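Local coordinates for titin (Homo sapiens, PDB 2ILL), which serves as a giant elastic scaffold protein of the muscle sarcomere and carries a protein kinase domain, the present fragment being two of its immunoglobulin domains, at residues A[17-22]-A[61-66]; A[23-28]-A[57-62]. All coordinates share one frame; numbering follows the deposited sequence.

Contact 1 of 2, residues A[17-22]-A[61-66]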
ATOM      1  N   GLN A  17       0.369   8.338  -3.430  1.00 64.00           N
ATOM      2  CA  GLN A  17       0.445   9.222  -4.597  1.00 62.80           C
ATOM      3  C   GLN A  17       0.913  10.647  -4.298  1.00 60.96           C
ATOM      4  O   GLN A  17       0.996  11.442  -5.212  1.00 63.39           O
ATOM      5  CB  GLN A  17      -0.925   9.239  -5.357  1.00 64.73           C
ATOM      6  CG  GLN A  17      -1.085   8.009  -6.354  1.00 68.08           C
ATOM      7  CD  GLN A  17      -2.422   8.001  -7.171  1.00 66.88           C
ATOM      8  OE1 GLN A  17      -2.846   9.038  -7.715  1.00 76.64           O
ATOM      9  NE2 GLN A  17      -3.045   6.796  -7.305  1.00 66.04           N
ATOM     10  N   SER A  18       1.120  11.027  -3.043  1.00 57.70           N
ATOM     11  CA  SER A  18       1.814  12.268  -2.754  1.00 56.62           C
ATOM     12  C   SER A  18       3.356  12.119  -3.009  1.00 53.55           C
ATOM     13  O   SER A  18       3.880  11.052  -3.243  1.00 52.16           O
ATOM     14  CB  SER A  18       1.591  12.687  -1.304  1.00 56.00           C
ATOM     15  OG  SER A  18       0.264  13.057  -1.055  1.00 59.38           O
ATOM     16  N   ASN A  19       4.036  13.238  -2.920  1.00 52.64           N
ATOM     17  CA  ASN A  19       5.470  13.327  -3.026  1.00 51.52           C
ATOM     18  C   ASN A  19       6.002  13.178  -1.606  1.00 50.43           C
ATOM     19  O   ASN A  19       5.472  13.797  -0.688  1.00 51.52           O
ATOM     20  CB  ASN A  19       5.918  14.666  -3.636  1.00 50.32           C
ATOM     21  CG  ASN A  19       5.585  14.779  -5.114  1.00 56.51           C
ATOM     22  OD1 ASN A  19       5.242  13.790  -5.790  1.00 65.12           O
ATOM     23  ND2 ASN A  19       5.603  16.004  -5.614  1.00 64.24           N
ATOM     24  N   ALA A  20       7.038  12.368  -1.431  1.00 46.93           N
ATOM     25  CA  ALA A  20       7.705  12.304  -0.155  1.00 46.47           C
ATOM     26  C   ALA A  20       9.054  13.051  -0.275  1.00 44.76           C
ATOM     27  O   ALA A  20       9.841  12.850  -1.266  1.00 43.13           O
ATOM     28  CB  ALA A  20       7.869  10.881   0.254  1.00 47.19           C
ATOM     29  N   THR A  21       9.265  13.946   0.689  1.00 42.52           N
ATOM     30  CA  THR A  21      10.496  14.683   0.865  1.00 43.04           C
ATOM     31  C   THR A  21      11.303  14.335   2.109  1.00 41.86           C
ATOM     32  O   THR A  21      10.918  14.596   3.214  1.00 41.01           O
ATOM     33  CB  THR A  21      10.247  16.175   0.751  1.00 42.78           C
ATOM     34  OG1 THR A  21       9.378  16.369  -0.339  1.00 44.49           O
ATOM     35  CG2 THR A  21      11.578  16.990   0.479  1.00 44.49           C
ATOM     36  N   LEU A  22      12.514  13.834   1.880  1.00 43.45           N
ATOM     37  CA  LEU A  22      13.507  13.517   2.903  1.00 43.25           C
ATOM     38  C   LEU A  22      14.544  14.651   2.950  1.00 42.97           C
ATOM     39  O   LEU A  22      15.020  15.047   1.919  1.00 42.89           O
ATOM     40  CB  LEU A  22      14.158  12.198   2.568  1.00 44.32           C
ATOM     41  CG  LEU A  22      13.323  10.933   2.837  1.00 46.70           C
ATOM     42  CD1 LEU A  22      12.066  10.929   2.038  1.00 65.76           C
ATOM     43  CD2 LEU A  22      14.095   9.746   2.400  1.00 47.01           C
ATOM     44  N   GLN A  61      18.139  17.325   0.007  1.00 40.15           N
ATOM     45  CA  GLN A  61      16.770  16.817  -0.000  1.00 41.33           C
ATOM     46  C   GLN A  61      16.539  15.884  -1.154  1.00 41.66           C
ATOM     47  O   GLN A  61      17.097  16.068  -2.209  1.00 45.16           O
ATOM     48  CB  GLN A  61      15.854  18.028   0.189  1.00 41.59           C
ATOM     49  CG  GLN A  61      14.722  18.231  -0.608  1.00 43.17           C
ATOM     50  CD  GLN A  61      14.003  19.534  -0.275  1.00 43.54           C
ATOM     51  OE1 GLN A  61      13.750  19.865   0.902  1.00 42.79           O
ATOM     52  NE2 GLN A  61      13.657  20.284  -1.315  1.00 35.68           N
ATOM     53  N   LEU A  62      15.927  14.739  -0.873  1.00 41.02           N
ATOM     54  CA  LEU A  62      15.413  13.837  -1.862  1.00 41.07           C
ATOM     55  C   LEU A  62      13.850  13.867  -1.873  1.00 42.12           C
ATOM     56  O   LEU A  62      13.222  13.653  -0.851  1.00 44.13           O
ATOM     57  CB  LEU A  62      15.838  12.426  -1.530  1.00 39.92           C
ATOM     58  CG  LEU A  62      15.286  11.257  -2.354  1.00 38.34           C
ATOM     59  CD1 LEU A  62      15.850  11.295  -3.733  1.00 41.11           C
ATOM     60  CD2 LEU A  62      15.615   9.912  -1.638  1.00 42.16           C
ATOM     61  N   ILE A  63      13.286  14.058  -3.060  1.00 42.33           N
ATOM     62  CA  ILE A  63      11.837  14.016  -3.372  1.00 43.08           C
ATOM     63  C   ILE A  63      11.584  12.807  -4.232  1.00 43.05           C
ATOM     64  O   ILE A  63      12.128  12.659  -5.297  1.00 42.06           O
ATOM     65  CB  ILE A  63      11.379  15.215  -4.099  1.00 42.12           C
ATOM     66  CG1 ILE A  63      11.908  16.452  -3.380  1.00 42.45           C
ATOM     67  CG2 ILE A  63       9.763  15.305  -4.168  1.00 42.58           C
ATOM     68  CD1 ILE A  63      11.876  17.744  -4.236  1.00 45.01           C
ATOM     69  N   ILE A  64      10.766  11.933  -3.665  1.00 43.55           N
ATOM     70  CA  ILE A  64      10.316  10.722  -4.234  1.00 44.37           C
ATOM     71  C   ILE A  64       8.846  11.038  -4.643  1.00 44.97           C
ATOM     72  O   ILE A  64       7.991  11.389  -3.799  1.00 43.25           O
ATOM     73  CB  ILE A  64      10.317   9.599  -3.166  1.00 40.76           C
ATOM     74  CG1 ILE A  64      11.650   9.553  -2.444  1.00 42.77           C
ATOM     75  CG2 ILE A  64       9.982   8.261  -3.854  1.00 47.60           C
ATOM     76  CD1 ILE A  64      11.668   8.640  -1.233  1.00 47.44           C
ATOM     77  N   ALA A  65       8.584  10.939  -5.934  1.00 46.58           N
ATOM     78  CA  ALA A  65       7.299  11.321  -6.455  1.00 47.45           C
ATOM     79  C   ALA A  65       6.313  10.182  -6.298  1.00 49.84           C
ATOM     80  O   ALA A  65       6.679   8.993  -6.181  1.00 47.01           O
ATOM     81  CB  ALA A  65       7.387  11.752  -7.911  1.00 48.60           C
ATOM     82  N   SER A  66       5.060  10.629  -6.160  1.00 52.95           N
ATOM     83  CA  SER A  66       3.869   9.794  -6.275  1.00 54.15           C
ATOM     84  C   SER A  66       4.068   8.478  -5.610  1.00 52.02           C
ATOM     85  O   SER A  66       4.212   7.436  -6.267  1.00 50.88           O
ATOM     86  CB  SER A  66       3.436   9.652  -7.769  1.00 56.64           C
ATOM     87  OG  SER A  66       4.204   8.640  -8.464  1.00 64.17           O
TER
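Asn-19 swings OD1 across to Ala-65 and Ser-66 because CG stands beside its own backbone N (chi1 -70°), while a similar torsion in Thr-21 (chi1 -43°) places OG1 beside the backbone N and leaves CG2 anti to it, slanting across to Gln-61 of the partner strand. The amide of Asn-19 then does work normally left to the backbone: OD1 accepts the N-H of Ser-66 at 3.2 Å, nearly straight and in the carbonyl plane, just where 61-66 has left its strand. The same OD1 also lies 3.3 Å from Ala-65 CA.

Beyond this point the pairing is regular. Ala-20 N donates to Ile-64 O and Ile-64 N to Ala-20 O, both at 2.7 Å, and Leu-22 repeats the exchange with Leu-62, more loosely on the return from Leu-62 N to Leu-22 O at 3.0 Å. Strands 20-27 and 59-64 run antiparallel as the central pair of a four-stranded sheet; in immunoglobulin nomenclature they are the B and E strands of an I-set domain, and this sheet is one wall of its beta sandwich.

The two faces differ in character. On the inner one Leu-22 CD1 meets Ile-64 CD1 at 4.0 Å, the two side chains crossing at a slant, with Leu-22 and Ile-64 both reaching Tyr-75 of strand 74-81. On the outer face Thr-21 and Ile-63, a non-hydrogen-bonded pair, lie alongside each other and point the same way, CG2 of Thr-21 being 3.9 Å from CG1 of Ile-63. That methyl also packs 3.6 Å from CG of Gln-61, whose amide NE2 is itself hydrogen-bonded to OE1 of Gln-53 on strand 50-55.

Contact 2 of 2, residues A[23-28]-A[57-62]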
ATOM      1  N   VAL A  23      14.798  15.253   4.121  1.00 42.29           N
ATOM      2  CA  VAL A  23      15.694  16.380   4.214  1.00 43.22           C
ATOM      3  C   VAL A  23      16.624  16.188   5.363  1.00 41.36           C
ATOM      4  O   VAL A  23      16.260  15.615   6.385  1.00 42.02           O
ATOM      5  CB  VAL A  23      14.999  17.699   4.511  1.00 44.41           C
ATOM      6  CG1 VAL A  23      15.987  18.902   4.361  1.00 45.90           C
ATOM      7  CG2 VAL A  23      13.844  17.852   3.678  1.00 57.68           C
ATOM      8  N   CYS A  24      17.825  16.700   5.188  1.00 41.56           N
ATOM      9  CA  CYS A  24      18.848  16.666   6.222  1.00 41.28           C
ATOM     10  C   CYS A  24      19.791  17.844   6.083  1.00 41.28           C
ATOM     11  O   CYS A  24      19.769  18.563   5.108  1.00 40.70           O
ATOM     12  CB  CYS A  24      19.544  15.324   6.209  1.00 41.04           C
ATOM     13  SG  CYS A  24      20.641  14.982   4.815  1.00 39.19           S
ATOM     14  N   LYS A  25      20.542  18.118   7.129  1.00 41.61           N
ATOM     15  CA  LYS A  25      21.574  19.123   7.062  1.00 41.40           C
ATOM     16  C   LYS A  25      22.916  18.486   7.509  1.00 41.21           C
ATOM     17  O   LYS A  25      22.999  17.869   8.535  1.00 41.27           O
ATOM     18  CB  LYS A  25      21.139  20.317   7.917  1.00 40.39           C
ATOM     19  CG  LYS A  25      22.105  21.414   8.009  1.00 40.68           C
ATOM     20  CD  LYS A  25      21.579  22.529   8.981  1.00 41.71           C
ATOM     21  CE  LYS A  25      22.590  23.710   9.025  1.00 46.88           C
ATOM     22  NZ  LYS A  25      21.888  25.003   8.887  1.00 60.53           N
ATOM     23  N   VAL A  26      23.951  18.704   6.709  1.00 41.38           N
ATOM     24  CA  VAL A  26      25.263  18.090   6.809  1.00 41.63           C
ATOM     25  C   VAL A  26      26.327  19.155   7.042  1.00 42.98           C
ATOM     26  O   VAL A  26      26.334  20.176   6.347  1.00 42.82           O
ATOM     27  CB  VAL A  26      25.573  17.378   5.460  1.00 40.36           C
ATOM     28  CG1 VAL A  26      26.956  16.874   5.368  1.00 39.77           C
ATOM     29  CG2 VAL A  26      24.597  16.220   5.229  1.00 42.78           C
ATOM     30  N   THR A  27      27.223  18.895   8.009  1.00 43.88           N
ATOM     31  CA  THR A  27      28.393  19.670   8.264  1.00 44.49           C
ATOM     32  C   THR A  27      29.626  18.827   7.932  1.00 44.96           C
ATOM     33  O   THR A  27      29.590  17.593   7.872  1.00 42.40           O
ATOM     34  CB  THR A  27      28.538  20.130   9.777  1.00 44.72           C
ATOM     35  OG1 THR A  27      28.480  18.993  10.646  1.00 45.01           O
ATOM     36  CG2 THR A  27      27.437  21.108  10.218  1.00 47.36           C
ATOM     37  N   GLY A  28      30.750  19.531   7.785  1.00 45.39           N
ATOM     38  CA  GLY A  28      31.990  18.905   7.357  1.00 47.78           C
ATOM     39  C   GLY A  28      32.829  19.866   6.537  1.00 49.18           C
ATOM     40  O   GLY A  28      32.289  20.732   5.872  1.00 50.65           O
ATOM     41  N   GLY A  57      24.320  26.072   3.078  1.00 45.58           N
ATOM     42  CA  GLY A  57      24.272  25.762   4.517  1.00 46.47           C
ATOM     43  C   GLY A  57      24.222  24.243   4.766  1.00 45.91           C
ATOM     44  O   GLY A  57      23.851  23.827   5.824  1.00 48.48           O
ATOM     45  N   GLY A  58      24.505  23.435   3.755  1.00 44.90           N
ATOM     46  CA  GLY A  58      24.581  21.970   3.860  1.00 43.09           C
ATOM     47  C   GLY A  58      23.281  21.200   3.861  1.00 42.87           C
ATOM     48  O   GLY A  58      23.255  20.034   4.338  1.00 41.50           O
ATOM     49  N   TYR A  59      22.195  21.817   3.360  1.00 41.71           N
ATOM     50  CA  TYR A  59      20.939  21.085   3.221  1.00 40.47           C
ATOM     51  C   TYR A  59      20.876  20.226   1.941  1.00 41.12           C
ATOM     52  O   TYR A  59      21.293  20.662   0.859  1.00 40.30           O
ATOM     53  CB  TYR A  59      19.738  22.009   3.249  1.00 41.74           C
ATOM     54  CG  TYR A  59      19.629  22.841   4.448  1.00 36.30           C
ATOM     55  CD1 TYR A  59      20.234  24.082   4.471  1.00 44.90           C
ATOM     56  CD2 TYR A  59      18.906  22.426   5.557  1.00 42.66           C
ATOM     57  CE1 TYR A  59      20.192  24.896   5.593  1.00 48.19           C
ATOM     58  CE2 TYR A  59      18.844  23.275   6.732  1.00 42.41           C
ATOM     59  CZ  TYR A  59      19.487  24.490   6.707  1.00 48.83           C
ATOM     60  OH  TYR A  59      19.457  25.379   7.779  1.00 53.46           O
ATOM     61  N   HIS A  60      20.320  19.031   2.092  1.00 38.45           N
ATOM     62  CA  HIS A  60      20.224  18.043   1.091  1.00 39.64           C
ATOM     63  C   HIS A  60      18.836  17.385   1.141  1.00 40.56           C
ATOM     64  O   HIS A  60      18.410  16.978   2.230  1.00 40.46           O
ATOM     65  CB  HIS A  60      21.224  16.955   1.367  1.00 38.13           C
ATOM     66  CG  HIS A  60      22.604  17.302   0.954  1.00 38.16           C
ATOM     67  ND1 HIS A  60      23.549  17.874   1.812  1.00 42.62           N
ATOM     68  CD2 HIS A  60      23.212  17.142  -0.234  1.00 30.65           C
ATOM     69  CE1 HIS A  60      24.675  18.065   1.125  1.00 39.26           C
ATOM     70  NE2 HIS A  60      24.509  17.593  -0.102  1.00 44.70           N
ATOM     71  N   GLN A  61      18.139  17.325   0.007  1.00 40.15           N
ATOM     72  CA  GLN A  61      16.770  16.817  -0.000  1.00 41.33           C
ATOM     73  C   GLN A  61      16.539  15.884  -1.154  1.00 41.66           C
ATOM     74  O   GLN A  61      17.097  16.068  -2.209  1.00 45.16           O
ATOM     75  CB  GLN A  61      15.854  18.028   0.189  1.00 41.59           C
ATOM     76  CG  GLN A  61      14.722  18.231  -0.608  1.00 43.17           C
ATOM     77  CD  GLN A  61      14.003  19.534  -0.275  1.00 43.54           C
ATOM     78  OE1 GLN A  61      13.750  19.865   0.902  1.00 42.79           O
ATOM     79  NE2 GLN A  61      13.657  20.284  -1.315  1.00 35.68           N
ATOM     80  N   LEU A  62      15.927  14.739  -0.873  1.00 41.02           N
ATOM     81  CA  LEU A  62      15.413  13.837  -1.862  1.00 41.07           C
ATOM     82  C   LEU A  62      13.850  13.867  -1.873  1.00 42.12           C
ATOM     83  O   LEU A  62      13.222  13.653  -0.851  1.00 44.13           O
ATOM     84  CB  LEU A  62      15.838  12.426  -1.530  1.00 39.92           C
ATOM     85  CG  LEU A  62      15.286  11.257  -2.354  1.00 38.34           C
ATOM     86  CD1 LEU A  62      15.850  11.295  -3.733  1.00 41.11           C
ATOM     87  CD2 LEU A  62      15.615   9.912  -1.638  1.00 42.16           C
TER
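Backbone hydrogen bonds carry the pairing of Cys-24 with His-60, Cys-24 N to His-60 O at 3.0 Å and, in return, His-60 N to Cys-24 O at 3.1 Å. This is the antiparallel B-E pairing of the I-set sandwich, closing at the glycines that lead into strand 59-64. There Val-26 N gives its hydrogen to Gly-58 O, 2.8 Å away, from a position tilted out of the carbonyl plane. The ring nitrogen ND1 of His-60 adds a weak bond to that oxygen, so Gly-58 O receives two donors.

Polar and aromatic contact is concentrated in Lys-25 and Tyr-59, a non-hydrogen-bonded pair. With CG anti to the backbone N (chi1 177°), the extended lysine chain crosses the tyrosine ring at an angle, CG lying over one face toward the rim in a CH-pi contact 4.2 Å from the centroid. A bend at the last torsion brings NZ to the phenol, and NZ donates to Tyr-59 OH at 2.7 Å.

Van der Waals contacts set methyls against polar atoms: Val-26 CG2 lies 3.9 Å from His-60 ND1, and Val-23 CG2 3.4 Å from OE1 of Gln-61, whose NE2 is held by Gln-53. Cys-24 SG stands 4.0 Å from His-60 CB.

Flanking strands complete the sheet: Phe-5 of strand 4-5 touches Cys-24 and Val-26, Glu-54 of strand 50-55 touches His-60, and Val-34 of strand 33-38 meets His-60 from the opposing layer.

How the contacts relate
Contacts 1 and 2 are successive lengths of one antiparallel ladder, their centres about 16 Å apart. Along strand 20-27, contact 1 comes first and contact 2 follows; along strand 59-64 the order is reversed, as antiparallel pairing demands. Both contacts include Gln-61 and Leu-62, though of the two only Gln-61 touches the partner segment in each. The two thus illustrate how a single strand pair is zipped over most of its length, with side chains alternating between the interior of the sandwich and its outer surface. Both lie in the N-terminal immunoglobulin domain, on the same side of the chain's centre, with contact 1 about 16 Å and contact 2 about 29 Å from it.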